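Local coordinates for protein type-2Aa cytolytic delta-endotoxin (Bacillus thuringiensis serovar kyushuensis, PDB 1CBY) that kills the larvae of dipteran insects by making pores in the epithelial cell membrane of their midgut, at residues A[173-178]-A[183-188]; A[45-50]-A[55-60]; A[117-122]-A[130-135]; A[63-68]-A[239-244]. One frame throughout, in Å; residues are numbered along the deposited sequence.

Contact 1: residues A[173-178]-A[183-188]; sequences FSIQNE and VMAVLP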
# COMPACT_ATOMS: atom_id res chain seq x y z
N PHE A 173 -4.46 -7.79 -8.86
CA PHE A 173 -3.44 -8.54 -8.14
C PHE A 173 -2.51 -9.16 -9.17
O PHE A 173 -2.96 -9.62 -10.23
CB PHE A 173 -4.07 -9.67 -7.32
CG PHE A 173 -4.94 -9.20 -6.17
CD1 PHE A 173 -4.38 -8.60 -5.06
CD2 PHE A 173 -6.31 -9.41 -6.20
CE1 PHE A 173 -5.18 -8.21 -3.98
CE2 PHE A 173 -7.12 -9.02 -5.13
CZ PHE A 173 -6.55 -8.42 -4.01
N SER A 174 -1.22 -9.16 -8.88
CA SER A 174 -0.23 -9.77 -9.76
C SER A 174 0.71 -10.53 -8.82
O SER A 174 1.41 -9.93 -8.00
CB SER A 174 0.51 -8.69 -10.55
OG SER A 174 1.26 -9.25 -11.60
N ILE A 175 0.68 -11.86 -8.91
CA ILE A 175 1.48 -12.71 -8.04
C ILE A 175 2.43 -13.66 -8.78
O ILE A 175 2.06 -14.32 -9.75
CB ILE A 175 0.54 -13.50 -7.07
CG1 ILE A 175 1.26 -14.70 -6.46
CG2 ILE A 175 -0.75 -13.88 -7.76
CD1 ILE A 175 2.29 -14.35 -5.44
N GLN A 176 3.67 -13.71 -8.30
CA GLN A 176 4.71 -14.55 -8.89
C GLN A 176 5.74 -14.91 -7.83
O GLN A 176 6.39 -14.04 -7.25
CB GLN A 176 5.38 -13.81 -10.05
CG GLN A 176 6.62 -14.47 -10.63
CD GLN A 176 7.89 -14.14 -9.87
OE1 GLN A 176 8.24 -12.97 -9.70
NE2 GLN A 176 8.60 -15.17 -9.44
N ASN A 177 5.89 -16.21 -7.58
CA ASN A 177 6.85 -16.70 -6.60
C ASN A 177 7.15 -18.18 -6.80
O ASN A 177 6.78 -18.76 -7.83
CB ASN A 177 6.35 -16.44 -5.17
CG ASN A 177 5.20 -17.33 -4.79
OD1 ASN A 177 4.67 -18.09 -5.60
ND2 ASN A 177 4.80 -17.26 -3.53
N GLU A 178 7.77 -18.80 -5.80
CA GLU A 178 8.12 -20.21 -5.84
C GLU A 178 6.89 -21.09 -6.13
O GLU A 178 6.98 -22.06 -6.87
CB GLU A 178 8.76 -20.66 -4.52
CG GLU A 178 9.93 -19.80 -4.05
CD GLU A 178 9.49 -18.50 -3.37
OE1 GLU A 178 8.69 -18.57 -2.41
OE2 GLU A 178 9.93 -17.42 -3.81
N VAL A 183 4.90 -19.68 -14.35
CA VAL A 183 3.96 -18.66 -14.80
C VAL A 183 3.71 -17.60 -13.75
O VAL A 183 4.08 -17.78 -12.58
CB VAL A 183 2.59 -19.26 -15.20
CG1 VAL A 183 2.74 -20.22 -16.37
CG2 VAL A 183 1.94 -19.96 -14.00
N MET A 184 3.13 -16.49 -14.19
CA MET A 184 2.77 -15.38 -13.32
C MET A 184 1.25 -15.37 -13.31
O MET A 184 0.63 -15.66 -14.33
CB MET A 184 3.27 -14.05 -13.88
CG MET A 184 2.82 -12.85 -13.08
SD MET A 184 3.46 -11.30 -13.71
CE MET A 184 5.08 -11.24 -12.95
N ALA A 185 0.66 -15.08 -12.16
CA ALA A 185 -0.79 -15.04 -12.06
C ALA A 185 -1.29 -13.60 -11.94
O ALA A 185 -0.77 -12.83 -11.13
CB ALA A 185 -1.25 -15.87 -10.86
N VAL A 186 -2.25 -13.24 -12.78
CA VAL A 186 -2.82 -11.90 -12.76
C VAL A 186 -4.29 -12.03 -12.43
O VAL A 186 -4.95 -12.94 -12.93
CB VAL A 186 -2.67 -11.20 -14.12
CG1 VAL A 186 -3.15 -9.76 -14.02
CG2 VAL A 186 -1.22 -11.23 -14.57
N LEU A 187 -4.80 -11.13 -11.60
CA LEU A 187 -6.20 -11.19 -11.21
C LEU A 187 -6.92 -9.84 -11.22
O LEU A 187 -6.85 -9.08 -10.25
CB LEU A 187 -6.31 -11.82 -9.81
CG LEU A 187 -7.53 -12.66 -9.41
CD1 LEU A 187 -7.42 -13.01 -7.94
CD2 LEU A 187 -8.83 -11.93 -9.65
N PRO A 188 -7.53 -9.48 -12.37
CA PRO A 188 -8.27 -8.22 -12.47
C PRO A 188 -9.56 -8.43 -11.69
O PRO A 188 -10.38 -9.27 -12.06
CB PRO A 188 -8.56 -8.12 -13.98
CG PRO A 188 -7.42 -8.85 -14.58
CD PRO A 188 -7.33 -10.07 -13.70
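The carbonyl oxygen of F173 takes the amide hydrogen of L187, with F173 O and L187 N 2.7 Å apart, and the same oxygen also meets the CA-H of V186. This bond belongs to an antiparallel beta hairpin, strands 165-175 and 183-195, in the central sheet of the cytolysin fold. F173 and L187 form one hydrogen-bonded pair, closed by a return bond from F173 N to L187 O at 3.1 Å. I175 and A185 form the next, with I175 N to A185 O at 2.8 Å and A185 N to I175 O at 2.9 Å; the non-hydrogen-bonded pair S174-V186 lies between them.

The alternation of side chains shows how one hairpin can serve two layers. F173, I175, A185 and L187 share a face, which packs on the helices 107-122 and 129-141. Here F173 and L187 run side by side in the same direction, with F173 CB 4.0 Å from L187 CB. The CG2 branch of I175 rests 3.7 Å from A185 CB. S174 and V186 occupy the other face, where helix 54-63 covers V186 and M184. The M184 chain is extended as far as the sulfur and then bends (chi3 -84°). That shape puts M184 SD 3.7 Å from S174 OG and sends M184 CE back to Q176, 3.9 Å from Q176 CB.

Contact 2: residues A[45-50]-A[55-60]; sequences TVFYVQ and NQALHL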
# COMPACT_ATOMS: atom_id res chain seq x y z
N THR A 45 -3.47 -1.28 -7.70
CA THR A 45 -2.55 -2.37 -7.98
C THR A 45 -1.75 -2.94 -6.80
O THR A 45 -1.21 -2.21 -5.97
CB THR A 45 -1.60 -1.92 -9.09
OG1 THR A 45 -2.36 -1.28 -10.12
CG2 THR A 45 -0.90 -3.11 -9.70
N VAL A 46 -1.69 -4.27 -6.75
CA VAL A 46 -0.94 -4.99 -5.71
C VAL A 46 -0.04 -5.99 -6.43
O VAL A 46 -0.52 -6.88 -7.14
CB VAL A 46 -1.89 -5.75 -4.74
CG1 VAL A 46 -1.09 -6.60 -3.77
CG2 VAL A 46 -2.74 -4.75 -3.97
N PHE A 47 1.27 -5.81 -6.28
CA PHE A 47 2.28 -6.66 -6.91
C PHE A 47 3.11 -7.46 -5.91
O PHE A 47 3.76 -6.88 -5.04
CB PHE A 47 3.27 -5.81 -7.73
CG PHE A 47 2.77 -5.40 -9.09
CD1 PHE A 47 1.50 -5.73 -9.53
CD2 PHE A 47 3.60 -4.67 -9.94
CE1 PHE A 47 1.06 -5.34 -10.79
CE2 PHE A 47 3.17 -4.28 -11.20
CZ PHE A 47 1.90 -4.61 -11.63
N TYR A 48 3.10 -8.78 -6.06
CA TYR A 48 3.90 -9.67 -5.22
C TYR A 48 4.70 -10.46 -6.24
O TYR A 48 4.30 -11.55 -6.66
CB TYR A 48 3.00 -10.61 -4.39
CG TYR A 48 3.77 -11.47 -3.41
CD1 TYR A 48 4.41 -12.63 -3.82
CD2 TYR A 48 3.86 -11.12 -2.06
CE1 TYR A 48 5.13 -13.43 -2.93
CE2 TYR A 48 4.57 -11.90 -1.16
CZ TYR A 48 5.20 -13.06 -1.60
OH TYR A 48 5.91 -13.84 -0.71
N VAL A 49 5.81 -9.88 -6.69
CA VAL A 49 6.65 -10.50 -7.71
C VAL A 49 8.13 -10.18 -7.47
O VAL A 49 8.47 -9.45 -6.54
CB VAL A 49 6.28 -9.97 -9.13
CG1 VAL A 49 4.80 -10.24 -9.44
CG2 VAL A 49 6.57 -8.47 -9.23
N GLN A 50 8.99 -10.72 -8.32
CA GLN A 50 10.43 -10.46 -8.24
C GLN A 50 10.76 -9.31 -9.20
O GLN A 50 10.10 -9.13 -10.22
CB GLN A 50 11.20 -11.73 -8.60
CG GLN A 50 11.06 -12.83 -7.56
CD GLN A 50 11.73 -14.12 -7.98
OE1 GLN A 50 11.11 -15.18 -7.95
NE2 GLN A 50 12.99 -14.04 -8.37
N ASN A 55 8.31 -5.80 -14.99
CA ASN A 55 7.96 -5.32 -16.32
C ASN A 55 6.80 -6.14 -16.87
O ASN A 55 5.84 -5.58 -17.40
CB ASN A 55 9.17 -5.45 -17.26
CG ASN A 55 9.09 -4.51 -18.46
OD1 ASN A 55 10.09 -4.28 -19.14
ND2 ASN A 55 7.91 -3.95 -18.72
N GLN A 56 6.88 -7.46 -16.73
CA GLN A 56 5.83 -8.35 -17.20
C GLN A 56 4.51 -8.06 -16.49
O GLN A 56 3.46 -8.00 -17.12
CB GLN A 56 6.23 -9.81 -16.97
CG GLN A 56 5.19 -10.83 -17.41
CD GLN A 56 5.66 -12.26 -17.22
OE1 GLN A 56 6.74 -12.51 -16.69
NE2 GLN A 56 4.85 -13.21 -17.66
N ALA A 57 4.59 -7.88 -15.18
CA ALA A 57 3.41 -7.59 -14.37
C ALA A 57 2.76 -6.27 -14.80
O ALA A 57 1.54 -6.18 -14.94
CB ALA A 57 3.80 -7.53 -12.90
N LEU A 58 3.60 -5.26 -15.03
CA LEU A 58 3.14 -3.94 -15.43
C LEU A 58 2.46 -4.00 -16.79
O LEU A 58 1.44 -3.34 -17.02
CB LEU A 58 4.33 -2.97 -15.44
CG LEU A 58 4.07 -1.53 -14.99
CD1 LEU A 58 3.14 -1.49 -13.78
CD2 LEU A 58 5.40 -0.88 -14.65
N HIS A 59 2.99 -4.83 -17.69
CA HIS A 59 2.41 -4.98 -19.01
C HIS A 59 1.01 -5.57 -18.88
O HIS A 59 0.04 -5.02 -19.42
CB HIS A 59 3.27 -5.90 -19.87
CG HIS A 59 4.35 -5.17 -20.61
ND1 HIS A 59 5.26 -4.39 -19.96
CD2 HIS A 59 4.59 -5.13 -21.95
CE1 HIS A 59 6.04 -3.88 -20.90
NE2 HIS A 59 5.67 -4.31 -22.12
N LEU A 60 0.90 -6.66 -18.13
CA LEU A 60 -0.38 -7.33 -17.91
C LEU A 60 -1.38 -6.39 -17.25
O LEU A 60 -2.56 -6.36 -17.62
CB LEU A 60 -0.17 -8.59 -17.06
CG LEU A 60 0.47 -9.77 -17.80
CD1 LEU A 60 1.22 -10.69 -16.84
CD2 LEU A 60 -0.59 -10.53 -18.56
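F47 and A57 carry most of this contact, the methyl of A57 sitting over one face of the phenyl ring. A57 CB lies 3.9 Å from the centroid of the F47 ring and 19° off its normal, a CH-pi contact displaced toward the rim, so that CE2 and CZ of F47 are its nearest ring atoms, each at 3.7 Å. The ring reaches the helix backbone as well, with F47 CZ 3.7 Å from the carbonyl carbon of A57. L58 supplies the second surface: its CD1 branch comes to the ring edge near the ring plane, 3.8 Å from F47 CE2, and the two side chains cross at about a right angle. One residue of the helix thus meets the face of the ring and the next its rim. F47 is turned so that CA lies almost in the ring plane (chi2 2°), and its methylene already points at the helix.

The pairing illustrates how a strand and the helix that follows it fold together in an alpha/beta protein: strand 44-48 lies in the sheet, parallel to strand 165-175, and helix 54-63 covers that sheet. In the dimeric protoxin, T45 to Y48 also form a parallel ladder with a strand of the second subunit, carrying the sheet across the interface. The A57 methyl also touches S174 and M184 of the 165-175/183-195 hairpin.

Contact 3: residues A[117-122]-A[130-135]; sequences IIQEVL and SFWNSV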
# COMPACT_ATOMS: atom_id res chain seq x y z
N ILE A 117 -13.54 -16.49 -1.59
CA ILE A 117 -13.96 -16.54 -2.99
C ILE A 117 -12.77 -16.22 -3.90
O ILE A 117 -12.62 -16.80 -4.97
CB ILE A 117 -15.12 -15.57 -3.26
CG1 ILE A 117 -16.32 -15.97 -2.40
CG2 ILE A 117 -15.51 -15.60 -4.73
CD1 ILE A 117 -17.51 -15.04 -2.51
N ILE A 118 -11.92 -15.29 -3.46
CA ILE A 118 -10.73 -14.92 -4.22
C ILE A 118 -9.81 -16.14 -4.27
O ILE A 118 -9.33 -16.52 -5.34
CB ILE A 118 -9.99 -13.73 -3.57
CG1 ILE A 118 -10.82 -12.46 -3.70
CG2 ILE A 118 -8.61 -13.53 -4.19
CD1 ILE A 118 -10.20 -11.27 -3.04
N GLN A 119 -9.58 -16.76 -3.12
CA GLN A 119 -8.74 -17.94 -3.01
C GLN A 119 -9.19 -18.99 -4.03
O GLN A 119 -8.38 -19.56 -4.77
CB GLN A 119 -8.82 -18.52 -1.59
CG GLN A 119 -7.94 -19.74 -1.36
CD GLN A 119 -8.32 -20.50 -0.10
OE1 GLN A 119 -9.48 -20.88 0.08
NE2 GLN A 119 -7.35 -20.74 0.77
N GLU A 120 -10.50 -19.20 -4.09
CA GLU A 120 -11.10 -20.15 -5.02
C GLU A 120 -10.82 -19.76 -6.47
O GLU A 120 -10.24 -20.53 -7.23
CB GLU A 120 -12.61 -20.25 -4.76
CG GLU A 120 -13.34 -21.31 -5.59
CD GLU A 120 -12.91 -22.73 -5.25
OE1 GLU A 120 -13.30 -23.23 -4.16
OE2 GLU A 120 -12.20 -23.35 -6.06
N VAL A 121 -11.21 -18.54 -6.83
CA VAL A 121 -11.03 -18.03 -8.19
C VAL A 121 -9.58 -17.99 -8.65
O VAL A 121 -9.29 -18.20 -9.83
CB VAL A 121 -11.68 -16.62 -8.35
CG1 VAL A 121 -11.34 -16.01 -9.71
CG2 VAL A 121 -13.19 -16.73 -8.18
N LEU A 122 -8.67 -17.74 -7.72
CA LEU A 122 -7.24 -17.68 -8.02
C LEU A 122 -6.72 -19.03 -8.53
O LEU A 122 -5.83 -19.09 -9.38
CB LEU A 122 -6.47 -17.21 -6.79
CG LEU A 122 -4.96 -16.92 -6.90
CD1 LEU A 122 -4.68 -15.96 -8.03
CD2 LEU A 122 -4.45 -16.36 -5.59
N SER A 130 2.29 -12.89 4.13
CA SER A 130 2.29 -11.52 3.62
C SER A 130 1.31 -11.36 2.46
O SER A 130 0.53 -10.41 2.44
CB SER A 130 3.69 -11.11 3.17
OG SER A 130 4.58 -11.03 4.27
N PHE A 131 1.33 -12.29 1.52
CA PHE A 131 0.42 -12.20 0.38
C PHE A 131 -1.03 -12.19 0.81
O PHE A 131 -1.78 -11.28 0.46
CB PHE A 131 0.64 -13.34 -0.62
CG PHE A 131 -0.37 -13.36 -1.74
CD1 PHE A 131 -0.35 -12.40 -2.74
CD2 PHE A 131 -1.37 -14.33 -1.76
CE1 PHE A 131 -1.30 -12.40 -3.76
CE2 PHE A 131 -2.33 -14.34 -2.78
CZ PHE A 131 -2.30 -13.37 -3.77
N TRP A 132 -1.43 -13.19 1.60
CA TRP A 132 -2.81 -13.26 2.06
C TRP A 132 -3.20 -12.10 2.97
O TRP A 132 -4.39 -11.77 3.10
CB TRP A 132 -3.08 -14.62 2.69
CG TRP A 132 -3.04 -15.69 1.67
CD1 TRP A 132 -2.09 -16.67 1.55
CD2 TRP A 132 -3.93 -15.86 0.57
NE1 TRP A 132 -2.33 -17.42 0.43
CE2 TRP A 132 -3.46 -16.95 -0.19
CE3 TRP A 132 -5.09 -15.19 0.14
CZ2 TRP A 132 -4.09 -17.39 -1.36
CZ3 TRP A 132 -5.72 -15.62 -1.02
CH2 TRP A 132 -5.22 -16.71 -1.75
N ASN A 133 -2.21 -11.46 3.58
CA ASN A 133 -2.47 -10.30 4.43
C ASN A 133 -2.74 -9.13 3.49
O ASN A 133 -3.62 -8.31 3.75
CB ASN A 133 -1.27 -9.99 5.33
CG ASN A 133 -1.27 -10.80 6.61
OD1 ASN A 133 -0.28 -10.79 7.35
ND2 ASN A 133 -2.36 -11.51 6.88
N SER A 134 -2.00 -9.07 2.39
CA SER A 134 -2.17 -8.02 1.39
C SER A 134 -3.57 -8.16 0.81
O SER A 134 -4.30 -7.18 0.69
CB SER A 134 -1.14 -8.15 0.27
OG SER A 134 0.17 -7.98 0.78
N VAL A 135 -3.95 -9.39 0.50
CA VAL A 135 -5.27 -9.67 -0.04
C VAL A 135 -6.37 -9.22 0.92
O VAL A 135 -7.31 -8.55 0.51
CB VAL A 135 -5.45 -11.16 -0.36
CG1 VAL A 135 -6.90 -11.45 -0.69
CG2 VAL A 135 -4.57 -11.55 -1.53
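L122 and W132 meet from opposite directions, with L122 CD2 3.9 Å from W132 CH2 at the far corner of the indole. The same methyl of L122 reaches the neighbouring aromatic, 4.1 Å from F131 CE2, so that a single leucine branch is shared by two rings. The third apolar pair is aliphatic: I118 and V135 reach toward each other tip to tip, CD1 of I118 lying 4.1 Å from CG1 of V135.

Q119 adds a contact of a different kind, made by the carbon part of a polar residue. Its backbone CA lies 3.9 Å from W132 CH2, and its CB is almost as close. The two side chains cross at about a right angle, with the amide and indole planes 80° apart.

Within 130-135 the side chains also pack on one another. CD2 of F131 lies 3.7 Å above the W132 ring, over its centre, while V135 CG2 sits over one face of F131, toward its rim.

Hydrogen bonds run within the helices and to neighbours and none crosses the contact. W132 NE1 gives its hydrogen to I126 O in the connecting loop, which holds the rotation of the indole. S130 O accepts from two donors, S134 N and S134 OG, the latter at 3.0 Å.

The axes of 117-122 and 130-135 approach to 12.1 Å at 120°, a separation spanned by side chains from both. Such a pair of successive helices, 107-122 and 129-141, joined by a short loop and laid over one face of the sheet, forms one of the two helical layers that flank the sheet in the Cyt toxin fold.

Contact 4: residues A[63-68]-A[239-244]; sequences AFQGAI and VNNYNL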
# COMPACT_ATOMS: atom_id res chain seq x y z
N ALA A 63 -2.62 -3.81 -19.84
CA ALA A 63 -3.48 -4.44 -20.83
C ALA A 63 -4.92 -4.51 -20.34
O ALA A 63 -5.85 -4.34 -21.12
CB ALA A 63 -2.97 -5.83 -21.16
N PHE A 64 -5.10 -4.74 -19.05
CA PHE A 64 -6.44 -4.83 -18.50
C PHE A 64 -7.12 -3.49 -18.21
O PHE A 64 -8.28 -3.46 -17.78
CB PHE A 64 -6.48 -5.77 -17.30
CG PHE A 64 -6.41 -7.22 -17.67
CD1 PHE A 64 -7.48 -7.84 -18.30
CD2 PHE A 64 -5.25 -7.96 -17.44
CE1 PHE A 64 -7.41 -9.17 -18.69
CE2 PHE A 64 -5.17 -9.29 -17.82
CZ PHE A 64 -6.25 -9.90 -18.45
N GLN A 65 -6.41 -2.40 -18.47
CA GLN A 65 -6.98 -1.06 -18.28
C GLN A 65 -8.13 -0.94 -19.27
O GLN A 65 -9.20 -0.43 -18.94
CB GLN A 65 -5.95 0.02 -18.58
CG GLN A 65 -4.81 0.12 -17.59
CD GLN A 65 -5.22 0.70 -16.25
OE1 GLN A 65 -6.34 1.21 -16.09
NE2 GLN A 65 -4.32 0.64 -15.29
N GLY A 66 -7.92 -1.48 -20.47
CA GLY A 66 -8.92 -1.43 -21.52
C GLY A 66 -10.25 -2.06 -21.17
O GLY A 66 -11.21 -1.93 -21.93
N ALA A 67 -10.31 -2.76 -20.05
CA ALA A 67 -11.55 -3.39 -19.62
C ALA A 67 -12.46 -2.39 -18.91
O ALA A 67 -13.65 -2.64 -18.75
CB ALA A 67 -11.26 -4.58 -18.72
N ILE A 68 -11.88 -1.28 -18.46
CA ILE A 68 -12.64 -0.23 -17.76
C ILE A 68 -13.21 0.72 -18.81
O ILE A 68 -12.46 1.36 -19.54
CB ILE A 68 -11.74 0.62 -16.83
CG1 ILE A 68 -10.82 -0.26 -15.99
CG2 ILE A 68 -12.62 1.49 -15.94
CD1 ILE A 68 -11.53 -1.17 -15.02
N VAL A 239 5.84 2.71 -20.68
CA VAL A 239 4.92 1.87 -21.44
C VAL A 239 3.49 2.36 -21.23
O VAL A 239 3.09 2.69 -20.11
CB VAL A 239 5.04 0.38 -21.01
CG1 VAL A 239 4.05 -0.48 -21.77
CG2 VAL A 239 6.47 -0.12 -21.24
N ASN A 240 2.72 2.43 -22.31
CA ASN A 240 1.34 2.89 -22.23
C ASN A 240 0.38 1.72 -22.29
O ASN A 240 0.80 0.57 -22.26
CB ASN A 240 1.03 3.91 -23.34
CG ASN A 240 1.29 3.37 -24.74
OD1 ASN A 240 1.30 4.14 -25.70
ND2 ASN A 240 1.50 2.07 -24.87
N ASN A 241 -0.92 2.00 -22.42
CA ASN A 241 -1.91 0.94 -22.48
C ASN A 241 -2.23 0.52 -23.91
O ASN A 241 -3.35 0.13 -24.20
CB ASN A 241 -3.21 1.39 -21.79
CG ASN A 241 -2.98 2.02 -20.43
OD1 ASN A 241 -3.76 2.86 -20.00
ND2 ASN A 241 -1.92 1.61 -19.75
N TYR A 242 -1.24 0.58 -24.80
CA TYR A 242 -1.48 0.24 -26.19
C TYR A 242 -0.45 -0.72 -26.76
O TYR A 242 0.71 -0.69 -26.37
CB TYR A 242 -1.57 1.52 -27.04
CG TYR A 242 -2.74 2.40 -26.66
CD1 TYR A 242 -2.65 3.30 -25.60
CD2 TYR A 242 -3.96 2.30 -27.33
CE1 TYR A 242 -3.75 4.06 -25.21
CE2 TYR A 242 -5.06 3.06 -26.95
CZ TYR A 242 -4.95 3.93 -25.89
OH TYR A 242 -6.05 4.66 -25.50
N ASN A 243 -0.90 -1.55 -27.71
CA ASN A 243 -0.05 -2.55 -28.35
C ASN A 243 0.49 -3.51 -27.31
O ASN A 243 1.70 -3.57 -27.06
CB ASN A 243 1.09 -1.88 -29.12
CG ASN A 243 0.60 -0.84 -30.09
OD1 ASN A 243 -0.22 -1.13 -30.96
ND2 ASN A 243 1.10 0.38 -29.96
N LEU A 244 -0.41 -4.26 -26.68
CA LEU A 244 -0.03 -5.21 -25.64
C LEU A 244 -0.58 -6.62 -25.82
O LEU A 244 -0.03 -7.58 -25.25
CB LEU A 244 -0.39 -4.66 -24.25
CG LEU A 244 0.32 -3.39 -23.79
CD1 LEU A 244 -0.10 -3.03 -22.39
CD2 LEU A 244 1.83 -3.57 -23.85
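L244 lays its CD1 branch against the backbone of A63, 3.7 Å from A63 N, and near the alanine methyl, with L244 CD1 and A63 CB 4.2 Å apart. CG of L244 is anti to its carbonyl carbon (chi1 -64°), and the chain then extends, which brings the methyl to A63; the residue is poorly ordered, so the fit is approximate. The other pair is Q65 with N241. CB of Q65 points to the tail; a bend at chi2 (-72°) then leads its amide away. CG of N241 lies 3.9 Å from Q65 CG; the two side chains cross obliquely, with amide planes 17° apart.

The case shows how a carboxy-terminal tail can be seated without regular pairing: after helix 233-237 the chain passes residues 63-65, and no hydrogen bond joins the two segments. Both segments instead bond to the chain just beyond S38, the N-terminal processing stop: Q65 NE2 bonds to D41 OD1 and Q65 OE1 to N42 N, while the backbone amide of N241 bonds to D39 OD2.

Contacts 1 and 2 join directly, their centres 8 Å apart: Q176 OE1 lies 2.7 Å from Q50 N, and Q176 N lies 2.8 Å from Y48 O, both probable hydrogen bonds, where strands 44-48 and 165-175 are neighbours in the sheet. Contact 3 packs on the face of contact 1 that carries L187, L187 CD1 lying 4.0 Å from both I118 CG2 and L122 CD1. Contact 4 touches contact 1 through P188 and F64, and contact 2 through H59, but stays clear of contact 3, about 12 Å away at the nearest atoms. The processing stops lie close by: side chains of N241 and L58 are about 7 and 9 Å from S38, and that of Q176 about 9 Å from S228.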